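Local coordinates for protein putative oxidoreductase (Bacteroides fragilis NCTC 9343, PDB 3FHL) that probably acts as a nucleotide-dependent oxidoreductase of the Gfo/Idh/MocA family, pairing a Rossmann-fold NAD-binding domain with a C-terminal alpha/beta domain, at residues L146-S151 with N226-K232; P23-T27 with E269-R273. One frame throughout, in Å; residues are numbered along the deposited sequence.

Interaction 1. Residues L146-S151 with N226-K232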
ATOM      1  N   LEU C 146       6.259 -17.778  -1.497  1.00 31.30           N
ATOM      2  CA  LEU C 146       5.875 -16.390  -1.202  1.00 33.11           C
ATOM      3  C   LEU C 146       6.320 -15.457  -2.321  1.00 37.63           C
ATOM      4  O   LEU C 146       7.459 -15.556  -2.818  1.00 30.50           O
ATOM      5  CB  LEU C 146       6.467 -15.908   0.125  1.00 31.02           C
ATOM      6  CG  LEU C 146       6.006 -14.533   0.647  1.00 25.84           C
ATOM      7  CD1 LEU C 146       4.627 -14.624   1.244  1.00 25.35           C
ATOM      8  CD2 LEU C 146       6.998 -13.994   1.659  1.00 27.88           C
ATOM      9  N   VAL C 147       5.418 -14.559  -2.725  1.00 30.09           N
ATOM     10  CA  VAL C 147       5.741 -13.568  -3.758  1.00 29.83           C
ATOM     11  C   VAL C 147       5.639 -12.122  -3.282  1.00 25.27           C
ATOM     12  O   VAL C 147       6.265 -11.234  -3.866  1.00 28.11           O
ATOM     13  CB  VAL C 147       4.920 -13.782  -5.067  1.00 28.47           C
ATOM     14  CG1 VAL C 147       5.088 -15.202  -5.590  1.00 25.74           C
ATOM     15  CG2 VAL C 147       3.429 -13.465  -4.863  1.00 20.48           C
ATOM     16  N   GLU C 148       4.871 -11.874  -2.219  1.00 27.33           N
ATOM     17  CA  GLU C 148       4.673 -10.507  -1.754  1.00 27.77           C
ATOM     18  C   GLU C 148       4.475 -10.429  -0.248  1.00 22.43           C
ATOM     19  O   GLU C 148       3.790 -11.262   0.327  1.00 21.93           O
ATOM     20  CB  GLU C 148       3.479  -9.847  -2.479  1.00 27.68           C
ATOM     21  CG  GLU C 148       3.217  -8.402  -2.034  1.00 30.09           C
ATOM     22  CD  GLU C 148       2.315  -7.607  -2.973  1.00 32.74           C
ATOM     23  OE1 GLU C 148       1.384  -8.204  -3.566  1.00 28.57           O
ATOM     24  OE2 GLU C 148       2.540  -6.376  -3.092  1.00 32.21           O
ATOM     25  N   TYR C 149       5.071  -9.406   0.361  1.00 20.48           N
ATOM     26  CA  TYR C 149       5.031  -9.192   1.799  1.00 23.62           C
ATOM     27  C   TYR C 149       4.730  -7.726   2.019  1.00 24.43           C
ATOM     28  O   TYR C 149       5.498  -6.850   1.594  1.00 26.99           O
ATOM     29  CB  TYR C 149       6.417  -9.523   2.378  1.00 27.03           C
ATOM     30  CG  TYR C 149       6.652  -9.212   3.844  1.00 28.21           C
ATOM     31  CD1 TYR C 149       6.315 -10.145   4.834  1.00 25.37           C
ATOM     32  CD2 TYR C 149       7.257  -8.015   4.235  1.00 24.60           C
ATOM     33  CE1 TYR C 149       6.574  -9.889   6.167  1.00 22.18           C
ATOM     34  CE2 TYR C 149       7.514  -7.737   5.567  1.00 28.37           C
ATOM     35  CZ  TYR C 149       7.178  -8.686   6.531  1.00 24.21           C
ATOM     36  OH  TYR C 149       7.423  -8.418   7.848  1.00 27.08           O
ATOM     37  N   GLU C 150       3.614  -7.466   2.686  1.00 25.40           N
ATOM     38  CA  GLU C 150       3.215  -6.111   3.046  1.00 23.38           C
ATOM     39  C   GLU C 150       3.064  -6.023   4.537  1.00 22.46           C
ATOM     40  O   GLU C 150       2.398  -6.863   5.151  1.00 21.74           O
ATOM     41  CB  GLU C 150       1.884  -5.750   2.396  1.00 22.87           C
ATOM     42  CG  GLU C 150       1.950  -5.743   0.866  1.00 26.06           C
ATOM     43  CD  GLU C 150       0.588  -5.849   0.218  1.00 33.68           C
ATOM     44  OE1 GLU C 150      -0.335  -5.089   0.589  1.00 38.23           O
ATOM     45  OE2 GLU C 150       0.445  -6.699  -0.673  1.00 34.89           O
ATOM     46  N   SER C 151       3.655  -4.995   5.123  1.00 21.99           N
ATOM     47  CA  SER C 151       3.615  -4.837   6.566  1.00 24.57           C
ATOM     48  C   SER C 151       3.333  -3.365   6.860  1.00 24.62           C
ATOM     49  O   SER C 151       4.062  -2.487   6.413  1.00 25.41           O
ATOM     50  CB  SER C 151       4.957  -5.319   7.172  1.00 21.43           C
ATOM     51  OG  SER C 151       5.118  -4.933   8.527  1.00 27.84           O
ATOM     52  N   ASN C 226      13.153 -11.926  -5.333  1.00 30.48           N
ATOM     53  CA  ASN C 226      11.952 -11.813  -6.164  1.00 33.78           C
ATOM     54  C   ASN C 226      10.679 -11.553  -5.365  1.00 35.30           C
ATOM     55  O   ASN C 226       9.585 -11.480  -5.946  1.00 34.99           O
ATOM     56  CB  ASN C 226      11.743 -13.083  -6.974  1.00 31.68           C
ATOM     57  CG  ASN C 226      12.869 -13.350  -7.940  1.00 41.49           C
ATOM     58  OD1 ASN C 226      13.521 -12.430  -8.431  1.00 41.14           O
ATOM     59  ND2 ASN C 226      13.106 -14.627  -8.220  1.00 41.08           N
ATOM     60  N   VAL C 227      10.806 -11.449  -4.041  1.00 30.56           N
ATOM     61  CA  VAL C 227       9.651 -11.115  -3.194  1.00 29.35           C
ATOM     62  C   VAL C 227       9.488  -9.600  -3.157  1.00 31.06           C
ATOM     63  O   VAL C 227      10.455  -8.868  -2.908  1.00 27.78           O
ATOM     64  CB  VAL C 227       9.762 -11.692  -1.733  1.00 31.07           C
ATOM     65  CG1 VAL C 227       8.555 -11.266  -0.869  1.00 23.09           C
ATOM     66  CG2 VAL C 227       9.817 -13.210  -1.750  1.00 31.14           C
ATOM     67  N   LYS C 228       8.256  -9.143  -3.393  1.00 26.47           N
ATOM     68  CA  LYS C 228       7.922  -7.736  -3.378  1.00 30.09           C
ATOM     69  C   LYS C 228       7.609  -7.290  -1.954  1.00 28.57           C
ATOM     70  O   LYS C 228       6.727  -7.863  -1.315  1.00 28.20           O
ATOM     71  CB  LYS C 228       6.738  -7.490  -4.324  1.00 30.05           C
ATOM     72  CG  LYS C 228       6.985  -7.988  -5.751  1.00 27.49           C
ATOM     73  CD  LYS C 228       8.070  -7.156  -6.449  1.00 34.76           C
ATOM     74  CE  LYS C 228       8.171  -7.512  -7.929  1.00 37.38           C
ATOM     75  NZ  LYS C 228       9.417  -6.974  -8.529  1.00 35.39           N
ATOM     76  N   ILE C 229       8.337  -6.277  -1.475  1.00 28.55           N
ATOM     77  CA  ILE C 229       8.224  -5.799  -0.092  0.50 27.05           C
ATOM     78  C   ILE C 229       7.650  -4.390  -0.002  1.00 27.44           C
ATOM     79  O   ILE C 229       8.166  -3.464  -0.616  1.00 28.16           O
ATOM     80  CB  ILE C 229       9.604  -5.809   0.639  0.50 28.65           C
ATOM     81  CG1 ILE C 229      10.111  -7.237   0.838  0.50 26.05           C
ATOM     82  CG2 ILE C 229       9.527  -5.078   1.988  0.50 24.59           C
ATOM     83  CD1 ILE C 229      11.337  -7.324   1.713  0.50 25.94           C
ATOM     84  N   THR C 230       6.579  -4.229   0.773  1.00 21.32           N
ATOM     85  CA  THR C 230       6.063  -2.890   1.076  1.00 24.17           C
ATOM     86  C   THR C 230       5.959  -2.711   2.578  1.00 24.11           C
ATOM     87  O   THR C 230       5.296  -3.502   3.257  1.00 28.13           O
ATOM     88  CB  THR C 230       4.654  -2.644   0.480  1.00 24.78           C
ATOM     89  OG1 THR C 230       4.642  -2.994  -0.899  1.00 28.87           O
ATOM     90  CG2 THR C 230       4.268  -1.190   0.597  1.00 29.30           C
ATOM     91  N   LEU C 231       6.593  -1.662   3.096  1.00 20.77           N
ATOM     92  CA  LEU C 231       6.459  -1.283   4.507  1.00 27.42           C
ATOM     93  C   LEU C 231       5.797   0.089   4.607  1.00 27.02           C
ATOM     94  O   LEU C 231       6.187   1.032   3.913  1.00 26.94           O
ATOM     95  CB  LEU C 231       7.832  -1.286   5.204  1.00 25.49           C
ATOM     96  CG  LEU C 231       8.741  -2.490   4.894  1.00 23.31           C
ATOM     97  CD1 LEU C 231      10.136  -2.265   5.451  1.00 29.42           C
ATOM     98  CD2 LEU C 231       8.145  -3.780   5.479  1.00 21.79           C
ATOM     99  N   LYS C 232       4.793   0.206   5.466  1.00 28.28           N
ATOM    100  CA  LYS C 232       3.993   1.422   5.523  1.00 26.09           C
ATOM    101  C   LYS C 232       3.581   1.771   6.927  1.00 28.22           C
ATOM    102  O   LYS C 232       3.356   0.883   7.743  1.00 28.19           O
ATOM    103  CB  LYS C 232       2.688   1.224   4.752  1.00 30.52           C
ATOM    104  CG  LYS C 232       2.680   1.634   3.326  1.00 37.23           C
ATOM    105  CD  LYS C 232       1.262   1.499   2.740  1.00 33.72           C
ATOM    106  CE  LYS C 232       0.483   2.798   2.805  1.00 32.02           C
ATOM    107  NZ  LYS C 232      -0.745   2.696   1.931  1.00 35.36           N
TER
HETATM  108  O   HOH W   1       4.762  -5.510  -1.745  1.00 30.58           O
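Five backbone hydrogen bonds join residues 146-151 to residues 226-232 as parallel neighbours: Lys228 N to Val147 O (2.9 Å), Tyr149 N to Lys228 O (2.8 Å), Thr230 N to Tyr149 O (3.0 Å), Ser151 N to Thr230 O (2.9 Å) and Lys232 N to Ser151 O (2.9 Å). Each strand bonds through alternate residues, the parallel-sheet pattern, and the axes diverge by only 5° at a closest approach of 4.8 Å. CA-H...O contacts fill the intervals, for example Glu150 CA to Thr230 O at 3.3 Å.

Glu148, Lys228, Glu150 and Thr230 share one face. There a water gives a hydrogen bond to Glu148 OE2 (2.7 Å) and a weak one to Lys228 O (3.1 Å), and is also bonded to Thr230 OG1 (2.7 Å). This face looks toward the second subunit: Glu148 and Glu150 form salt bridges with Lys232 of that subunit, and Lys232 reciprocates with the two glutamates there, so the charges belong to the dimer interface.

The face with Tyr149, Ile229, Ser151 and Leu231 packs mainly through carbon, although Ser151 OG is hydrogen-bonded to Arg243. The Tyr149 ring meets its neighbours along its edge, CE2 lying 4.0 Å from Leu231 CD2 and CD2 4.3 Å from Ile229 CG2, while Leu146 CD2 reaches Val227 CG1 at 4.0 Å. Helix 180-191 packs on this face, Phe191 meeting Tyr149 edge-to-face. Within the mixed sheet of the C-terminal domain, this parallel pair is flanked by antiparallel strands: 213-221 beside 228-234, and 244-248 beside 146-154, where Val147 and Glu148 form a classic beta bulge opposite His247.

Interaction 2. Residues P23-T27 with E269-R273; sequences PFIST and EIPER
Pro271, with 77 Å² of its surface buried here, and Thr27, with 68 Å², carry this contact between the C-terminal end of a helix and an irregular loop. Residues 23-27 are helical, with a kink where the nitrogens of Pro23 and Phe24 lack bonds to the preceding turn. Residues 269-273 run extended through Glu269 and Ile270 (psi 139° and 124°), then bend at Pro271 (phi/psi -73/6°) and Glu272 (-67/-27°). The nearest CA pairs are Pro23-Ile270 at 6.7 Å and Thr27-Glu272 at 6.3 Å.

The Pro271 ring, C-gamma endo, is the apolar centre. Pro271 CG lies over the face of the Phe24 ring, 4.0 Å from its centroid and 25° off the normal, a CH-pi contact, with Phe24 in the m rotamer (chi1 -63°). Pro271 CB comes within 3.4 Å of Phe24 CE1, and Pro271 CG within 3.8 Å of Pro23 CB.

Thr27 takes the p rotamer (chi1 53°), and Thr27 OG1 turns back along the helix to donate to Pro23 O (2.9 Å); the backbone bond from Thr27 N to Pro23 O is long and weak at 3.4 Å. Thr27 CG2 lies 3.4 Å from Glu272 OE1 and 4.1 Å from Ile270 CG2. No direct hydrogen bond crosses the contact, but a water donates weakly to Thr27 OG1 (3.3 Å) and Pro271 O (3.1 Å).

Helix 15-27 belongs to the NAD-binding Rossmann domain and the loop to the C-terminal domain, making this an interdomain contact; Leu265 of helix 261-266 packs on Pro23, Phe24 and Pro271, while Tyr311 of helix 309-320 meets Phe24.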
ATOM      1  N   PRO C  23       9.219  -6.812  34.333  1.00 36.86           N
ATOM      2  CA  PRO C  23       8.295  -7.948  34.399  1.00 34.41           C
ATOM      3  C   PRO C  23       8.848  -9.285  33.889  1.00 33.31           C
ATOM      4  O   PRO C  23       8.428 -10.330  34.380  1.00 33.85           O
ATOM      5  CB  PRO C  23       7.125  -7.489  33.511  1.00 33.77           C
ATOM      6  CG  PRO C  23       7.161  -6.043  33.613  1.00 34.58           C
ATOM      7  CD  PRO C  23       8.614  -5.717  33.548  1.00 38.67           C
ATOM      8  N   PHE C  24       9.779  -9.240  32.933  1.00 30.46           N
ATOM      9  CA  PHE C  24      10.362 -10.449  32.333  1.00 30.57           C
ATOM     10  C   PHE C  24      11.663 -10.931  32.988  1.00 31.46           C
ATOM     11  O   PHE C  24      11.843 -12.132  33.186  1.00 29.20           O
ATOM     12  CB  PHE C  24      10.533 -10.266  30.822  1.00 29.68           C
ATOM     13  CG  PHE C  24       9.228 -10.079  30.111  1.00 31.42           C
ATOM     14  CD1 PHE C  24       8.383 -11.167  29.899  1.00 33.91           C
ATOM     15  CD2 PHE C  24       8.800  -8.808  29.737  1.00 34.49           C
ATOM     16  CE1 PHE C  24       7.153 -11.005  29.260  1.00 35.99           C
ATOM     17  CE2 PHE C  24       7.566  -8.630  29.105  1.00 33.11           C
ATOM     18  CZ  PHE C  24       6.737  -9.733  28.876  1.00 28.14           C
ATOM     19  N   ILE C  25      12.554 -10.006  33.324  1.00 33.18           N
ATOM     20  CA  ILE C  25      13.748 -10.344  34.107  1.00 33.13           C
ATOM     21  C   ILE C  25      13.313 -11.022  35.420  1.00 34.79           C
ATOM     22  O   ILE C  25      13.904 -12.021  35.825  1.00 34.23           O
ATOM     23  CB  ILE C  25      14.653  -9.105  34.377  1.00 35.23           C
ATOM     24  CG1 ILE C  25      15.113  -8.465  33.062  1.00 25.60           C
ATOM     25  CG2 ILE C  25      15.885  -9.503  35.225  1.00 30.75           C
ATOM     26  CD1 ILE C  25      15.482  -7.022  33.184  1.00 32.06           C
ATOM     27  N   SER C  26      12.251 -10.495  36.035  1.00 35.57           N
ATOM     28  CA  SER C  26      11.669 -11.031  37.266  1.00 36.73           C
ATOM     29  C   SER C  26      11.064 -12.431  37.116  1.00 39.39           C
ATOM     30  O   SER C  26      11.396 -13.332  37.893  1.00 40.18           O
ATOM     31  CB  SER C  26      10.609 -10.075  37.805  1.00 40.89           C
ATOM     32  OG  SER C  26      10.213 -10.429  39.114  1.00 53.35           O
ATOM     33  N   THR C  27      10.202 -12.632  36.121  1.00 35.54           N
ATOM     34  CA  THR C  27       9.491 -13.912  35.998  1.00 32.60           C
ATOM     35  C   THR C  27      10.334 -15.027  35.386  1.00 38.55           C
ATOM     36  O   THR C  27      10.070 -16.206  35.625  1.00 41.67           O
ATOM     37  CB  THR C  27       8.152 -13.785  35.231  1.00 34.87           C
ATOM     38  OG1 THR C  27       8.368 -13.157  33.962  1.00 39.00           O
ATOM     39  CG2 THR C  27       7.145 -12.974  36.043  1.00 38.37           C
ATOM     40  N   GLU C 269      -0.217  -6.073  34.290  1.00 31.83           N
ATOM     41  CA  GLU C 269      -0.478  -7.504  34.308  1.00 35.79           C
ATOM     42  C   GLU C 269       0.832  -8.281  34.329  1.00 41.06           C
ATOM     43  O   GLU C 269       1.796  -7.903  33.661  1.00 38.31           O
ATOM     44  CB  GLU C 269      -1.336  -7.918  33.118  1.00 35.09           C
ATOM     45  CG  GLU C 269      -2.701  -7.245  33.129  1.00 45.85           C
ATOM     46  CD  GLU C 269      -3.604  -7.714  32.011  1.00 52.29           C
ATOM     47  OE1 GLU C 269      -3.388  -8.829  31.486  1.00 59.65           O
ATOM     48  OE2 GLU C 269      -4.542  -6.962  31.666  1.00 56.96           O
ATOM     49  N   ILE C 270       0.863  -9.349  35.128  1.00 41.71           N
ATOM     50  CA  ILE C 270       2.062 -10.165  35.289  1.00 37.13           C
ATOM     51  C   ILE C 270       2.122 -11.140  34.127  1.00 31.06           C
ATOM     52  O   ILE C 270       1.168 -11.877  33.890  1.00 34.64           O
ATOM     53  CB  ILE C 270       2.073 -10.911  36.653  1.00 38.45           C
ATOM     54  CG1 ILE C 270       2.207  -9.903  37.799  1.00 41.93           C
ATOM     55  CG2 ILE C 270       3.201 -11.951  36.712  1.00 40.15           C
ATOM     56  CD1 ILE C 270       1.810 -10.454  39.157  1.00 46.94           C
ATOM     57  N   PRO C 271       3.238 -11.123  33.372  1.00 31.94           N
ATOM     58  CA  PRO C 271       3.337 -11.968  32.183  1.00 30.78           C
ATOM     59  C   PRO C 271       3.513 -13.478  32.379  1.00 38.01           C
ATOM     60  O   PRO C 271       3.661 -14.200  31.385  1.00 40.56           O
ATOM     61  CB  PRO C 271       4.520 -11.365  31.414  1.00 33.08           C
ATOM     62  CG  PRO C 271       5.326 -10.645  32.424  1.00 35.65           C
ATOM     63  CD  PRO C 271       4.414 -10.254  33.555  1.00 30.08           C
ATOM     64  N   GLU C 272       3.450 -13.977  33.611  1.00 36.43           N
ATOM     65  CA  GLU C 272       3.749 -15.405  33.845  1.00 53.50           C
ATOM     66  C   GLU C 272       2.756 -16.448  33.257  1.00 53.99           C
ATOM     67  O   GLU C 272       3.157 -17.572  32.926  1.00 62.58           O
ATOM     68  CB  GLU C 272       4.024 -15.681  35.335  1.00 51.64           C
ATOM     69  CG  GLU C 272       5.142 -16.708  35.539  1.00 61.53           C
ATOM     70  CD  GLU C 272       5.657 -16.780  36.971  1.00 63.83           C
ATOM     71  OE1 GLU C 272       5.802 -15.720  37.631  1.00 72.25           O
ATOM     72  OE2 GLU C 272       5.930 -17.913  37.430  1.00 70.15           O
ATOM     73  N   ARG C 273       1.497 -16.052  33.082  1.00 46.92           N
ATOM     74  CA  ARG C 273       0.384 -16.993  32.909  1.00 36.41           C
ATOM     75  C   ARG C 273       0.353 -17.778  31.580  1.00 38.10           C
ATOM     76  O   ARG C 273       0.925 -17.331  30.590  1.00 41.93           O
ATOM     77  CB  ARG C 273      -0.935 -16.258  33.151  1.00 37.00           C
ATOM     78  CG  ARG C 273      -1.169 -15.109  32.236  1.00 36.56           C
ATOM     79  CD  ARG C 273      -2.450 -14.406  32.596  1.00 44.05           C
ATOM     80  NE  ARG C 273      -2.863 -13.555  31.491  1.00 40.85           N
ATOM     81  CZ  ARG C 273      -2.923 -12.233  31.539  1.00 47.84           C
ATOM     82  NH1 ARG C 273      -3.310 -11.565  30.460  1.00 46.78           N
ATOM     83  NH2 ARG C 273      -2.614 -11.581  32.657  1.00 45.86           N
TER
HETATM   84  O   HOH W   2       6.632 -15.081  31.873  1.00 70.83           O

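How the interactions relate
Interactions 1 and 2 use no common helix or strand and do not touch: their centres lie 34 Å apart, on opposite sides of the chain's centre. Interaction 1 stays within the C-terminal domain, whereas interaction 2 joins that domain to the Rossmann domain. The first is mostly buried (494 Å² between its segments) and rests on regular main-chain hydrogen bonding; the second is partly buried (236 Å²), lacks a direct hydrogen bond across it and relies on proline-aromatic packing. Each includes a water, bound by short bonds to side chains in interaction 1 but only weakly in interaction 2. The second subunit reaches interaction 1 but not interaction 2.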